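Local structure of starch synthase I (4HLN) at residues 357-362 against 616-621. The protein is a plant starch synthase, a glycosyltransferase of the two-domain GT-B type built from paired Rossmann-like domains. Sequence-based numbering, arbitrary orientation.
Sequences RIVTVS and EQYEQI
A single torsion of Val359 sets up its contact with Tyr618 and Ile621: chi1 of 174° puts CG1 anti to the backbone N and CG2 anti to the carbonyl carbon, with both methyls presented to the helix. Val359 CG2 meets Ile621 CD1 at 4.0 Å, a methyl at the end of a side chain extended at chi2 (169°). Val359 CG1 reaches the outer part of the phenol, with Tyr618 CE1 4.1 Å away, and the two side chains run roughly perpendicular to each other. The Tyr618 hydroxyl accepts a hydrogen bond from the backbone N of Val393, just past strand 389-391, which should help hold the far end of the ring in place. One helical turn on, the branch methyl of Ile621 lies against the aliphatic base of Arg357, Ile621 CG2 standing 3.9 Å from Arg357 CG. The arginine chain bends at chi2 and chi3, and its NH2 is hydrogen-bonded to Asn390 OD1, while Trp624 and Ala625 of the same helix also touch it. No hydrogen bond spans the two segments, so the buried interface is held by apolar contact. Strand 357-360 lies between strands 294-299 and 389-391 in the mixed sheet, and segment 616-621 of helix 611-627 runs at 150° to it, broadly antiparallel, as in the GT-B fold, where the chain's last helix crosses back to the N-terminal Rossmann-like domain.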
loop_
_atom_site.group_PDB
_atom_site.type_symbol
_atom_site.label_atom_id
_atom_site.label_comp_id
_atom_site.label_asym_id
_atom_site.label_seq_id
_atom_site.Cartn_x
_atom_site.Cartn_y
_atom_site.Cartn_z
ATOM N N ARG A 357 0.468 -4.516 16.592
ATOM C CA ARG A 357 1.396 -3.801 15.731
ATOM C C ARG A 357 0.602 -2.982 14.710
ATOM O O ARG A 357 -0.569 -3.252 14.481
ATOM C CB ARG A 357 2.316 -4.778 14.988
ATOM C CG ARG A 357 3.111 -5.744 15.849
ATOM C CD ARG A 357 4.168 -5.067 16.662
ATOM N NE ARG A 357 5.074 -4.258 15.857
ATOM C CZ ARG A 357 6.238 -3.792 16.303
ATOM N NH1 ARG A 357 6.634 -4.083 17.547
ATOM N NH2 ARG A 357 7.006 -3.046 15.507
ATOM N N ILE A 358 1.244 -1.994 14.091
ATOM C CA ILE A 358 0.593 -1.177 13.075
ATOM C C ILE A 358 1.483 -0.949 11.870
ATOM O O ILE A 358 2.596 -0.438 11.993
ATOM C CB ILE A 358 0.212 0.207 13.618
ATOM C CG1 ILE A 358 -0.747 0.060 14.796
ATOM C CG2 ILE A 358 -0.393 1.081 12.494
ATOM C CD1 ILE A 358 -1.073 1.319 15.476
ATOM N N VAL A 359 0.980 -1.324 10.702
ATOM C CA VAL A 359 1.670 -1.071 9.449
ATOM C C VAL A 359 0.910 0.009 8.692
ATOM O O VAL A 359 -0.267 -0.144 8.371
ATOM C CB VAL A 359 1.743 -2.347 8.596
ATOM C CG1 VAL A 359 2.337 -2.045 7.234
ATOM C CG2 VAL A 359 2.553 -3.420 9.321
ATOM N N THR A 360 1.578 1.111 8.397
ATOM C CA THR A 360 0.847 2.274 7.928
ATOM C C THR A 360 1.511 2.987 6.763
ATOM O O THR A 360 2.729 3.123 6.718
ATOM C CB THR A 360 0.631 3.259 9.083
ATOM O OG1 THR A 360 0.283 4.543 8.561
ATOM C CG2 THR A 360 1.897 3.377 9.908
ATOM N N VAL A 361 0.693 3.436 5.818
ATOM C CA VAL A 361 1.171 4.240 4.696
ATOM C C VAL A 361 1.952 5.486 5.148
ATOM O O VAL A 361 2.884 5.933 4.478
ATOM C CB VAL A 361 -0.016 4.710 3.847
ATOM C CG1 VAL A 361 -1.040 5.398 4.741
ATOM C CG2 VAL A 361 0.455 5.625 2.719
ATOM N N SER A 362 1.572 6.022 6.301
ATOM C CA SER A 362 2.069 7.302 6.768
ATOM C C SER A 362 3.507 7.218 7.263
ATOM O O SER A 362 4.141 8.249 7.511
ATOM C CB SER A 362 1.158 7.837 7.879
ATOM O OG SER A 362 1.292 7.071 9.067
ATOM N N GLU A 616 8.887 -11.785 4.449
ATOM C CA GLU A 616 9.890 -11.911 5.489
ATOM C C GLU A 616 9.747 -10.759 6.497
ATOM O O GLU A 616 9.757 -10.982 7.713
ATOM C CB GLU A 616 11.261 -11.880 4.836
ATOM C CG GLU A 616 12.355 -12.546 5.596
ATOM C CD GLU A 616 13.554 -12.812 4.699
ATOM O OE1 GLU A 616 13.474 -12.494 3.486
ATOM O OE2 GLU A 616 14.568 -13.343 5.200
ATOM N N GLN A 617 9.597 -9.534 5.988
ATOM C CA GLN A 617 9.434 -8.358 6.841
ATOM C C GLN A 617 8.197 -8.493 7.738
ATOM O O GLN A 617 8.271 -8.349 8.962
ATOM C CB GLN A 617 9.294 -7.096 6.000
ATOM C CG GLN A 617 10.248 -6.999 4.846
ATOM C CD GLN A 617 11.667 -6.899 5.306
ATOM O OE1 GLN A 617 12.052 -5.915 5.933
ATOM N NE2 GLN A 617 12.464 -7.923 5.009
ATOM N N TYR A 618 7.050 -8.760 7.130
ATOM C CA TYR A 618 5.843 -8.920 7.918
ATOM C C TYR A 618 6.030 -10.023 8.954
ATOM O O TYR A 618 5.496 -9.942 10.060
ATOM C CB TYR A 618 4.634 -9.189 7.016
ATOM C CG TYR A 618 4.200 -7.967 6.239
ATOM C CD1 TYR A 618 3.309 -7.049 6.791
ATOM C CD2 TYR A 618 4.690 -7.718 4.965
ATOM C CE1 TYR A 618 2.917 -5.917 6.095
ATOM C CE2 TYR A 618 4.304 -6.588 4.260
ATOM C CZ TYR A 618 3.416 -5.689 4.831
ATOM O OH TYR A 618 3.020 -4.561 4.133
ATOM N N GLU A 619 6.797 -11.049 8.595
ATOM C CA GLU A 619 7.003 -12.179 9.492
ATOM C C GLU A 619 7.715 -11.720 10.756
ATOM O O GLU A 619 7.356 -12.111 11.864
ATOM C CB GLU A 619 7.817 -13.257 8.800
ATOM C CG GLU A 619 7.013 -14.192 7.917
ATOM C CD GLU A 619 7.914 -15.026 7.017
ATOM O OE1 GLU A 619 9.154 -14.978 7.210
ATOM O OE2 GLU A 619 7.388 -15.712 6.111
ATOM N N GLN A 620 8.725 -10.878 10.571
ATOM C CA GLN A 620 9.445 -10.272 11.674
ATOM C C GLN A 620 8.458 -9.553 12.587
ATOM O O GLN A 620 8.397 -9.789 13.797
ATOM C CB GLN A 620 10.478 -9.288 11.114
ATOM C CG GLN A 620 11.214 -8.477 12.159
ATOM C CD GLN A 620 12.128 -9.335 13.027
ATOM O OE1 GLN A 620 13.350 -9.328 12.849
ATOM N NE2 GLN A 620 11.540 -10.080 13.973
ATOM N N ILE A 621 7.665 -8.687 11.976
ATOM C CA ILE A 621 6.666 -7.925 12.691
ATOM C C ILE A 621 5.788 -8.816 13.555
ATOM O O ILE A 621 5.647 -8.564 14.747
ATOM C CB ILE A 621 5.838 -7.078 11.701
ATOM C CG1 ILE A 621 6.697 -5.924 11.187
ATOM C CG2 ILE A 621 4.555 -6.550 12.335
ATOM C CD1 ILE A 621 6.084 -5.204 10.019
#